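Local coordinates for DUF2235 domain-containing protein (Pseudomonas aeruginosa, PDB 4O5P) that is a phospholipase effector of the type VI secretion system, probably hydrolysing membrane phospholipids with a catalytic domain of the alpha/beta-hydrolase type, at residues 63-68 with 227-232; 273-278 with 327-332. One frame throughout, in Å; residues are numbered along the deposited sequence.

Interaction 1 (63-68 with 227-232)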
loop_
_atom_site.group_PDB
_atom_site.type_symbol
_atom_site.label_atom_id
_atom_site.label_comp_id
_atom_site.label_asym_id
_atom_site.label_seq_id
_atom_site.Cartn_x
_atom_site.Cartn_y
_atom_site.Cartn_z
ATOM N N LYS A 63 32.845 -0.032 -12.206
ATOM C CA LYS A 63 31.829 -0.408 -11.218
ATOM C C LYS A 63 30.411 -0.187 -11.735
ATOM O O LYS A 63 30.144 0.778 -12.448
ATOM C CB LYS A 63 32.037 0.348 -9.898
ATOM C CG LYS A 63 31.863 1.857 -9.995
ATOM C CD LYS A 63 32.159 2.560 -8.670
ATOM C CE LYS A 63 31.822 4.048 -8.772
ATOM N NZ LYS A 63 32.390 4.872 -7.672
ATOM N N ALA A 64 29.498 -1.089 -11.385
ATOM C CA ALA A 64 28.087 -0.815 -11.615
ATOM C C ALA A 64 27.577 -0.029 -10.420
ATOM O O ALA A 64 28.197 -0.039 -9.348
ATOM C CB ALA A 64 27.308 -2.092 -11.791
ATOM N N ILE A 65 26.471 0.680 -10.603
ATOM C CA ILE A 65 25.839 1.352 -9.476
ATOM C C ILE A 65 24.651 0.504 -9.046
ATOM O O ILE A 65 23.751 0.245 -9.848
ATOM C CB ILE A 65 25.393 2.784 -9.847
ATOM C CG1 ILE A 65 26.569 3.529 -10.477
ATOM C CG2 ILE A 65 24.870 3.537 -8.612
ATOM C CD1 ILE A 65 26.254 4.930 -10.868
ATOM N N HIS A 66 24.670 0.044 -7.798
ATOM C CA HIS A 66 23.617 -0.844 -7.310
ATOM C C HIS A 66 22.784 -0.061 -6.310
ATOM O O HIS A 66 23.321 0.493 -5.345
ATOM C CB HIS A 66 24.210 -2.101 -6.654
ATOM C CG HIS A 66 24.908 -3.026 -7.610
ATOM N ND1 HIS A 66 24.257 -4.049 -8.275
ATOM C CD2 HIS A 66 26.209 -3.105 -7.984
ATOM C CE1 HIS A 66 25.122 -4.706 -9.024
ATOM N NE2 HIS A 66 26.315 -4.160 -8.861
ATOM N N ILE A 67 21.472 0.001 -6.552
ATOM C CA ILE A 67 20.607 0.873 -5.766
ATOM C C ILE A 67 19.402 0.127 -5.215
ATOM O O ILE A 67 18.608 -0.421 -5.974
ATOM C CB ILE A 67 20.063 2.030 -6.608
ATOM C CG1 ILE A 67 21.203 2.856 -7.218
ATOM C CG2 ILE A 67 19.134 2.909 -5.777
ATOM C CD1 ILE A 67 20.753 3.742 -8.376
ATOM N N THR A 68 19.262 0.124 -3.895
ATOM C CA THR A 68 18.044 -0.375 -3.254
ATOM C C THR A 68 17.131 0.795 -2.863
ATOM O O THR A 68 17.594 1.771 -2.252
ATOM C CB THR A 68 18.380 -1.193 -2.001
ATOM O OG1 THR A 68 19.270 -2.268 -2.343
ATOM C CG2 THR A 68 17.115 -1.767 -1.382
ATOM N N LEU A 227 29.429 1.702 -15.396
ATOM C CA LEU A 227 28.914 0.734 -16.354
ATOM C C LEU A 227 27.400 0.686 -16.502
ATOM O O LEU A 227 26.886 0.619 -17.623
ATOM C CB LEU A 227 29.408 -0.662 -15.993
ATOM C CG LEU A 227 30.892 -0.912 -16.223
ATOM C CD1 LEU A 227 31.255 -2.314 -15.798
ATOM C CD2 LEU A 227 31.221 -0.688 -17.690
ATOM N N ALA A 228 26.686 0.667 -15.380
ATOM C CA ALA A 228 25.241 0.464 -15.433
ATOM C C ALA A 228 24.580 0.860 -14.138
ATOM O O ALA A 228 25.247 1.178 -13.144
ATOM C CB ALA A 228 24.901 -1.007 -15.748
HETATM N N MSE A 229 23.254 0.812 -14.168
HETATM C CA MSE A 229 22.452 1.041 -12.991
HETATM C C MSE A 229 21.487 -0.102 -12.805
HETATM O O MSE A 229 20.689 -0.396 -13.686
HETATM C CB MSE A 229 21.707 2.355 -13.118
HETATM C CG MSE A 229 22.669 3.493 -12.945
HETATM SE SE MSE A 229 21.953 5.226 -12.819
HETATM C CE MSE A 229 20.307 4.927 -11.749
ATOM N N ARG A 230 21.577 -0.733 -11.639
ATOM C CA ARG A 230 20.836 -1.945 -11.340
ATOM C C ARG A 230 20.024 -1.699 -10.079
ATOM O O ARG A 230 20.588 -1.326 -9.044
ATOM C CB ARG A 230 21.818 -3.091 -11.126
ATOM C CG ARG A 230 22.805 -3.269 -12.271
ATOM C CD ARG A 230 22.079 -3.622 -13.541
ATOM N NE ARG A 230 22.965 -3.763 -14.699
ATOM C CZ ARG A 230 22.531 -3.773 -15.957
ATOM N NH1 ARG A 230 21.231 -3.656 -16.217
ATOM N NH2 ARG A 230 23.390 -3.907 -16.957
ATOM N N LEU A 231 18.705 -1.897 -10.168
ATOM C CA LEU A 231 17.792 -1.482 -9.097
ATOM C C LEU A 231 17.170 -2.671 -8.362
ATOM O O LEU A 231 16.796 -3.659 -8.975
ATOM C CB LEU A 231 16.663 -0.602 -9.641
ATOM C CG LEU A 231 17.004 0.755 -10.266
ATOM C CD1 LEU A 231 15.789 1.634 -10.342
ATOM C CD2 LEU A 231 18.078 1.445 -9.496
ATOM N N TYR A 232 17.075 -2.550 -7.043
ATOM C CA TYR A 232 16.408 -3.519 -6.185
ATOM C C TYR A 232 15.389 -2.700 -5.404
ATOM O O TYR A 232 15.754 -1.748 -4.701
ATOM C CB TYR A 232 17.430 -4.213 -5.275
ATOM C CG TYR A 232 18.654 -4.619 -6.068
ATOM C CD1 TYR A 232 19.683 -3.708 -6.299
ATOM C CD2 TYR A 232 18.753 -5.881 -6.638
ATOM C CE1 TYR A 232 20.782 -4.050 -7.052
ATOM C CE2 TYR A 232 19.860 -6.230 -7.401
ATOM C CZ TYR A 232 20.866 -5.312 -7.595
ATOM O OH TYR A 232 21.971 -5.643 -8.348
#
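Ile67 meets Met229, here a selenomethionine, and Leu231 across two neighbouring parallel strands of the central alpha/beta-hydrolase sheet, whose short segments run 20° apart with axes 4.7 Å apart. This buried face is the tightly packed one. Ile67 and Leu231 run alongside each other, Leu231 CD2 resting 3.6 Å from Ile67 CB. The bend of Met229 at chi3 (38°) brings its CE to 3.6 Å from Ile67 CD1. Helix 139-162 closes over this face, touching Ile65 and Leu231. The start of the pair is looser: Lys63 and Leu227 are partly exposed, and Leu227 N reaches Lys63 O at 3.2 Å, the longest of the backbone bonds, whereas Tyr232 N to Ile67 O at the far end is 2.8 Å. Further along, Arg230, also partly exposed, brings its CB near His66 ND1, while its guanidinium leaves the pair, forming a salt bridge to Asp37 and a hydrogen bond to Ser273. On the opposite face of the sheet, which carries His66, Arg230 and Tyr232, the two rings meet rim to rim, their planes 24° apart. Neither covers the other, and the link is a 2.8 Å hydrogen bond between His66 ND1 and Tyr232 OH, either a possible donor.

Interaction 2 (273-278 with 327-332)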
loop_
_atom_site.group_PDB
_atom_site.type_symbol
_atom_site.label_atom_id
_atom_site.label_comp_id
_atom_site.label_asym_id
_atom_site.label_seq_id
_atom_site.Cartn_x
_atom_site.Cartn_y
_atom_site.Cartn_z
ATOM N N SER A 273 18.278 -1.319 -15.267
ATOM C CA SER A 273 17.299 -2.386 -15.121
ATOM C C SER A 273 16.835 -2.478 -13.676
ATOM O O SER A 273 17.572 -2.130 -12.765
ATOM C CB SER A 273 17.940 -3.705 -15.536
ATOM O OG SER A 273 18.918 -4.098 -14.585
ATOM N N ILE A 274 15.604 -2.938 -13.475
ATOM C CA ILE A 274 15.162 -3.358 -12.151
ATOM C C ILE A 274 15.468 -4.854 -12.022
ATOM O O ILE A 274 14.755 -5.688 -12.561
ATOM C CB ILE A 274 13.657 -3.069 -11.919
ATOM C CG1 ILE A 274 13.409 -1.554 -11.851
ATOM C CG2 ILE A 274 13.178 -3.745 -10.626
ATOM C CD1 ILE A 274 11.923 -1.147 -11.758
ATOM N N GLU A 275 16.559 -5.181 -11.340
ATOM C CA GLU A 275 16.974 -6.569 -11.120
ATOM C C GLU A 275 15.964 -7.320 -10.252
ATOM O O GLU A 275 15.813 -8.545 -10.385
ATOM C CB GLU A 275 18.329 -6.591 -10.418
ATOM C CG GLU A 275 19.491 -6.037 -11.234
ATOM C CD GLU A 275 19.694 -6.799 -12.517
ATOM O OE1 GLU A 275 20.045 -7.995 -12.447
ATOM O OE2 GLU A 275 19.469 -6.210 -13.601
ATOM N N PHE A 276 15.279 -6.593 -9.361
ATOM C CA PHE A 276 14.318 -7.232 -8.454
ATOM C C PHE A 276 13.250 -6.256 -7.938
ATOM O O PHE A 276 13.565 -5.184 -7.432
ATOM C CB PHE A 276 15.052 -7.872 -7.266
ATOM C CG PHE A 276 14.148 -8.664 -6.340
ATOM C CD1 PHE A 276 13.859 -10.004 -6.606
ATOM C CD2 PHE A 276 13.584 -8.068 -5.216
ATOM C CE1 PHE A 276 13.020 -10.738 -5.756
ATOM C CE2 PHE A 276 12.747 -8.782 -4.368
ATOM C CZ PHE A 276 12.467 -10.119 -4.634
ATOM N N LEU A 277 11.986 -6.642 -8.074
ATOM C CA LEU A 277 10.881 -5.858 -7.549
ATOM C C LEU A 277 10.136 -6.745 -6.537
ATOM O O LEU A 277 9.521 -7.753 -6.911
ATOM C CB LEU A 277 9.958 -5.438 -8.699
ATOM C CG LEU A 277 8.724 -4.582 -8.428
ATOM C CD1 LEU A 277 9.141 -3.203 -7.890
ATOM C CD2 LEU A 277 7.932 -4.456 -9.724
ATOM N N GLY A 278 10.245 -6.412 -5.255
ATOM C CA GLY A 278 9.627 -7.232 -4.216
ATOM C C GLY A 278 8.468 -6.508 -3.560
ATOM O O GLY A 278 8.655 -5.450 -2.959
ATOM N N PHE A 327 13.661 -4.767 -19.172
ATOM C CA PHE A 327 13.618 -3.740 -18.142
ATOM C C PHE A 327 13.464 -4.315 -16.719
ATOM O O PHE A 327 14.131 -3.863 -15.774
ATOM C CB PHE A 327 12.512 -2.739 -18.460
ATOM C CG PHE A 327 12.416 -1.616 -17.475
ATOM C CD1 PHE A 327 13.413 -0.654 -17.409
ATOM C CD2 PHE A 327 11.332 -1.529 -16.608
ATOM C CE1 PHE A 327 13.327 0.386 -16.498
ATOM C CE2 PHE A 327 11.245 -0.493 -15.683
ATOM C CZ PHE A 327 12.236 0.467 -15.631
ATOM N N LEU A 328 12.609 -5.329 -16.575
ATOM C CA LEU A 328 12.346 -5.938 -15.265
ATOM C C LEU A 328 12.776 -7.396 -15.263
ATOM O O LEU A 328 12.251 -8.195 -16.042
ATOM C CB LEU A 328 10.851 -5.838 -14.918
ATOM C CG LEU A 328 10.368 -6.582 -13.671
ATOM C CD1 LEU A 328 10.993 -5.951 -12.445
ATOM C CD2 LEU A 328 8.817 -6.545 -13.571
ATOM N N LYS A 329 13.710 -7.757 -14.391
ATOM C CA LYS A 329 14.266 -9.124 -14.387
ATOM C C LYS A 329 13.509 -10.117 -13.501
ATOM O O LYS A 329 13.581 -11.323 -13.720
ATOM C CB LYS A 329 15.725 -9.106 -13.927
ATOM C CG LYS A 329 16.647 -8.135 -14.659
ATOM C CD LYS A 329 16.666 -8.340 -16.157
ATOM C CE LYS A 329 17.502 -7.209 -16.791
ATOM N NZ LYS A 329 17.805 -7.381 -18.258
ATOM N N ARG A 330 12.798 -9.616 -12.496
ATOM C CA ARG A 330 12.229 -10.478 -11.457
ATOM C C ARG A 330 11.278 -9.690 -10.551
ATOM O O ARG A 330 11.656 -8.658 -9.990
ATOM C CB ARG A 330 13.351 -11.081 -10.604
ATOM C CG ARG A 330 12.876 -11.982 -9.449
ATOM C CD ARG A 330 12.225 -13.264 -9.967
ATOM N NE ARG A 330 11.905 -14.189 -8.881
ATOM C CZ ARG A 330 11.052 -15.204 -9.003
ATOM N NH1 ARG A 330 10.417 -15.399 -10.150
ATOM N NH2 ARG A 330 10.819 -16.008 -7.979
ATOM N N CYS A 331 10.054 -10.189 -10.400
ATOM C CA CYS A 331 9.118 -9.610 -9.443
ATOM C C CYS A 331 8.459 -10.686 -8.587
ATOM O O CYS A 331 7.928 -11.672 -9.110
ATOM C CB CYS A 331 8.043 -8.781 -10.147
ATOM S SG CYS A 331 6.811 -8.053 -9.005
ATOM N N VAL A 332 8.513 -10.500 -7.269
ATOM C CA VAL A 332 7.862 -11.408 -6.332
ATOM C C VAL A 332 6.792 -10.635 -5.547
ATOM O O VAL A 332 7.102 -9.626 -4.929
ATOM C CB VAL A 332 8.870 -11.990 -5.337
ATOM C CG1 VAL A 332 8.133 -12.742 -4.228
ATOM C CG2 VAL A 332 9.913 -12.902 -6.055
#
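Arg330 O accepts a hydrogen bond from Leu277 N at 2.8 Å, the shortest backbone bond here, and a weaker CA-H contact from Phe276, whose CA is 3.4 Å away. The contact is a parallel pair of the alpha/beta-hydrolase-type sheet, interrupted by a matched kink in both chains. Two residues further along, Val332 N bonds to Leu277 O. Before the corner at Glu275 the same parallel pattern centres on Ile274, whose N bonds to Phe327 O and whose O accepts Lys329 N at 3.0 Å. The bonding residues are thus three apart, Ile274 and Leu277, instead of the two of regular parallel strands. Glu275 and Lys329, opposite each other in register, both turn out of extended conformation (psi -30° and -24°), so the two chains bend in step and the one-to-one register survives. At this kink their side chains extend in a common direction. Lys329 CG is 3.6 Å from Glu275 OE2, but its ammonium forms its salt bridge with Glu323. Apolar packing flanks the corner: Leu328 CD1 touches Ile274 CG2 at 3.6 Å, and Phe276 CE1 meets Val332 CG2 at 3.8 Å. Arg330 CG runs alongside the same ring before its guanidinium reaches Glu413. Strand 225-236 borders segment 273-278 on its other edge, while helix 238-254 packs on Ile274 and Phe327, and helix 403-416 on Phe276 and Val332.

In the fold
Interactions 1 and 2 pair adjoining strands of one mixed sheet, ordered 62-71, 225-236, 270-280 and 331-336, all parallel; their centres lie 12 Å apart. Along the chain both segments of interaction 1 precede both segments of interaction 2. The join is made by strands 225-236 and 270-280: Leu231 N probably bonds to Ser273 O (2.8 Å), and Tyr232 CE2 packs on Glu275 CB (3.4 Å). These middle strands carry the chain toward a likely active site, since strand 225-236 leads into a GxSxG pattern at Ser237 and strand 270-280 ends just before Asp281. With His379 they could form a Ser-His-Asp triad, as in other alpha/beta hydrolases, consistent with a phospholipase.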